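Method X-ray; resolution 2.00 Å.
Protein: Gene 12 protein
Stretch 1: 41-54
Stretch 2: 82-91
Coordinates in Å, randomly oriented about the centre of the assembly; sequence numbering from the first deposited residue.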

# COMPACT_ATOMS: atom_id res chain seq x y z
N ASN A 41 -12.94 -1.79 -9.15
CA ASN A 41 -13.61 -0.56 -8.71
C ASN A 41 -12.62 0.35 -8.02
O ASN A 41 -12.95 0.99 -7.02
CB ASN A 41 -14.75 -0.88 -7.75
CG ASN A 41 -15.86 -1.68 -8.41
OD1 ASN A 41 -16.44 -2.57 -7.79
ND2 ASN A 41 -16.15 -1.36 -9.67
N TYR A 42 -11.41 0.41 -8.56
CA TYR A 42 -10.29 1.02 -7.87
C TYR A 42 -9.42 1.69 -8.93
O TYR A 42 -8.75 1.01 -9.70
CB TYR A 42 -9.53 -0.08 -7.12
CG TYR A 42 -8.11 0.24 -6.75
CD1 TYR A 42 -7.81 1.32 -5.93
CD2 TYR A 42 -7.07 -0.55 -7.19
CE1 TYR A 42 -6.51 1.62 -5.58
CE2 TYR A 42 -5.76 -0.27 -6.85
CZ TYR A 42 -5.48 0.81 -6.04
OH TYR A 42 -4.18 1.10 -5.69
N PRO A 43 -9.44 3.03 -8.97
CA PRO A 43 -8.81 3.75 -10.08
C PRO A 43 -7.29 3.60 -10.10
O PRO A 43 -6.68 3.85 -11.13
CB PRO A 43 -9.19 5.22 -9.82
CG PRO A 43 -10.31 5.19 -8.85
CD PRO A 43 -10.11 3.94 -8.02
N ALA A 44 -6.70 3.23 -8.97
CA ALA A 44 -5.24 3.23 -8.82
C ALA A 44 -4.59 4.53 -9.32
O ALA A 44 -3.55 4.51 -9.97
CB ALA A 44 -4.62 2.02 -9.53
N ALA A 45 -5.21 5.66 -8.99
CA ALA A 45 -4.79 6.95 -9.55
C ALA A 45 -3.59 7.53 -8.83
O ALA A 45 -3.47 7.41 -7.62
CB ALA A 45 -5.96 7.94 -9.52
N ALA A 46 -2.70 8.17 -9.58
CA ALA A 46 -1.55 8.86 -8.99
C ALA A 46 -1.97 10.13 -8.24
O ALA A 46 -1.36 10.49 -7.22
CB ALA A 46 -0.52 9.19 -10.06
N PHE A 47 -2.99 10.82 -8.74
CA PHE A 47 -3.50 12.02 -8.08
C PHE A 47 -4.85 12.47 -8.62
O PHE A 47 -5.01 12.61 -9.83
CB PHE A 47 -2.52 13.19 -8.21
CG PHE A 47 -2.94 14.39 -7.40
CD1 PHE A 47 -2.64 14.46 -6.04
CD2 PHE A 47 -3.68 15.41 -7.97
CE1 PHE A 47 -3.04 15.54 -5.28
CE2 PHE A 47 -4.08 16.50 -7.21
CZ PHE A 47 -3.77 16.57 -5.86
N PRO A 48 -5.81 12.72 -7.71
CA PRO A 48 -5.65 12.58 -6.26
C PRO A 48 -5.64 11.12 -5.86
O PRO A 48 -6.49 10.34 -6.31
CB PRO A 48 -6.90 13.26 -5.70
CG PRO A 48 -7.93 13.09 -6.76
CD PRO A 48 -7.19 13.08 -8.09
N MET A 49 -4.69 10.74 -5.01
CA MET A 49 -4.54 9.35 -4.62
C MET A 49 -5.53 8.92 -3.53
O MET A 49 -6.12 7.85 -3.62
CB MET A 49 -3.11 9.09 -4.15
CG MET A 49 -2.81 7.63 -3.84
SD MET A 49 -1.09 7.39 -3.35
CE MET A 49 -0.28 7.82 -4.90
N TRP A 50 -5.70 9.73 -2.49
CA TRP A 50 -6.50 9.26 -1.37
C TRP A 50 -7.92 8.83 -1.73
O TRP A 50 -8.38 7.79 -1.27
CB TRP A 50 -6.48 10.20 -0.15
CG TRP A 50 -6.82 9.40 1.09
CD1 TRP A 50 -8.03 9.33 1.71
CD2 TRP A 50 -5.95 8.50 1.79
NE1 TRP A 50 -7.96 8.46 2.78
CE2 TRP A 50 -6.70 7.94 2.85
CE3 TRP A 50 -4.61 8.13 1.64
CZ2 TRP A 50 -6.15 7.02 3.75
CZ3 TRP A 50 -4.06 7.22 2.54
CH2 TRP A 50 -4.83 6.67 3.58
N PRO A 51 -8.62 9.61 -2.58
CA PRO A 51 -9.94 9.11 -3.01
C PRO A 51 -9.82 7.78 -3.72
O PRO A 51 -10.74 6.96 -3.65
CB PRO A 51 -10.43 10.18 -3.99
CG PRO A 51 -9.68 11.44 -3.58
CD PRO A 51 -8.32 10.94 -3.13
N SER A 52 -8.71 7.56 -4.40
CA SER A 52 -8.49 6.28 -5.06
C SER A 52 -8.36 5.18 -4.00
O SER A 52 -8.99 4.14 -4.09
CB SER A 52 -7.26 6.33 -5.96
OG SER A 52 -7.08 5.09 -6.64
N VAL A 53 -7.54 5.45 -2.98
CA VAL A 53 -7.38 4.55 -1.85
C VAL A 53 -8.71 4.17 -1.19
O VAL A 53 -8.94 3.00 -0.86
CB VAL A 53 -6.42 5.15 -0.78
CG1 VAL A 53 -6.40 4.28 0.48
CG2 VAL A 53 -5.02 5.28 -1.35
N GLU A 54 -9.58 5.15 -0.97
CA GLU A 54 -10.87 4.92 -0.33
C GLU A 54 -11.73 3.94 -1.14
O GLU A 54 -12.41 3.10 -0.57
CB GLU A 54 -11.65 6.22 -0.16
CG GLU A 54 -10.99 7.29 0.70
CD GLU A 54 -11.74 8.62 0.62
OE1 GLU A 54 -12.65 8.75 -0.23
OE2 GLU A 54 -11.41 9.53 1.39
N SER A 82 2.41 -0.69 -3.31
CA SER A 82 2.38 0.78 -3.31
C SER A 82 1.02 1.35 -2.89
O SER A 82 0.60 1.12 -1.76
CB SER A 82 2.94 1.39 -4.62
OG SER A 82 1.97 1.60 -5.63
N GLN A 83 0.32 2.09 -3.75
CA GLN A 83 -1.02 2.53 -3.35
C GLN A 83 -1.83 1.33 -2.87
O GLN A 83 -2.65 1.42 -1.95
CB GLN A 83 -1.73 3.25 -4.50
CG GLN A 83 -3.16 3.68 -4.15
CD GLN A 83 -3.85 4.44 -5.27
OE1 GLN A 83 -5.07 4.59 -5.28
NE2 GLN A 83 -3.07 4.94 -6.23
N GLY A 84 -1.59 0.18 -3.50
CA GLY A 84 -2.25 -1.06 -3.13
C GLY A 84 -1.91 -1.50 -1.72
O GLY A 84 -2.73 -2.11 -1.04
N ALA A 85 -0.69 -1.19 -1.28
CA ALA A 85 -0.25 -1.51 0.07
C ALA A 85 -0.99 -0.65 1.08
O ALA A 85 -1.32 -1.10 2.18
CB ALA A 85 1.25 -1.31 0.21
N ILE A 86 -1.25 0.61 0.73
CA ILE A 86 -2.07 1.46 1.59
C ILE A 86 -3.47 0.86 1.75
O ILE A 86 -4.00 0.80 2.87
CB ILE A 86 -2.21 2.90 1.05
CG1 ILE A 86 -0.84 3.54 0.80
CG2 ILE A 86 -3.00 3.77 2.03
CD1 ILE A 86 -0.94 4.92 0.11
N VAL A 87 -4.08 0.43 0.64
CA VAL A 87 -5.41 -0.16 0.70
C VAL A 87 -5.43 -1.36 1.66
O VAL A 87 -6.26 -1.42 2.56
CB VAL A 87 -5.93 -0.60 -0.69
CG1 VAL A 87 -7.23 -1.44 -0.55
CG2 VAL A 87 -6.17 0.62 -1.58
N VAL A 88 -4.52 -2.31 1.45
CA VAL A 88 -4.46 -3.50 2.30
C VAL A 88 -4.15 -3.11 3.75
O VAL A 88 -4.71 -3.68 4.69
CB VAL A 88 -3.42 -4.52 1.81
CG1 VAL A 88 -3.26 -5.67 2.81
CG2 VAL A 88 -3.80 -5.08 0.43
N GLY A 89 -3.25 -2.15 3.92
CA GLY A 89 -2.86 -1.69 5.24
C GLY A 89 -4.00 -1.03 6.00
O GLY A 89 -4.16 -1.23 7.20
N GLN A 90 -4.82 -0.25 5.30
CA GLN A 90 -5.96 0.40 5.93
C GLN A 90 -6.98 -0.62 6.38
O GLN A 90 -7.53 -0.51 7.47
CB GLN A 90 -6.61 1.40 4.98
CG GLN A 90 -5.82 2.68 4.84
CD GLN A 90 -5.93 3.55 6.07
OE1 GLN A 90 -7.03 3.85 6.53
NE2 GLN A 90 -4.79 3.98 6.60
N VAL A 91 -7.24 -1.60 5.52
CA VAL A 91 -8.20 -2.64 5.82
C VAL A 91 -7.74 -3.43 7.04
O VAL A 91 -8.51 -3.65 7.96
CB VAL A 91 -8.46 -3.57 4.61
CG1 VAL A 91 -9.16 -4.84 5.05
CG2 VAL A 91 -9.30 -2.84 3.57

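A single buried glutamine, Gln83, does most of the polar work in this contact, reaching from the first turn of one helix to a loop and the helix that follows it, at least 30 residues away in sequence. It illustrates a general principle: a buried amide is tolerated when the opposing segment offers partners for both of its ends. Gln83 points its CA-to-CB bond toward the other stretch, and with chi1 and chi2 both t its side chain is fully extended, which carries the amide away from its own backbone. There Gln83 NE2 donates a hydrogen bond to Ala45 O (2.9 Å), while OE1 accepts one from OG of Ser52. The modelled distance from Ser52 OG to Gln83 OE1, 2.5 Å, is very short, and the place of OE1 is less sure. Ser52 OG in turn accepts a hydrogen bond from Ala45 N (3.1 Å), so the small hydroxyl links the loop backbone to the glutamine.

Around this polar centre the packing is largely apolar. Tyr42, its chi1 t, lays its OH 3.2 Å from Gln83 CG, and its CE1 lies 4.1 Å from Val87 CG2. Gly84 N lies 3.5 Å from Tyr42 OH, a contact and not a hydrogen bond; that hydroxyl is hydrogen-bonded elsewhere in the structure.

One helical turn beyond Gln83, Ile86 and Val87 pack against Val53 in the other helix. Val53 CG1 lies 3.8 Å from Ile86 CG2 and 4.2 Å from Val87 CG2. These branched apolar side chains suit a buried place, leaving no polar side-chain group to satisfy. Met49 SD adds a contact 4.3 Å from Ile86 CD1. Trp50 starts away from the partner, yet its long side chain returns, bringing CZ3 within 3.6 Å of Ile86 CG2, while Gln90 NE2 sits at the ring edge. The helices cross at 51°, and the whole contact buries 474 Å², summed over both sides.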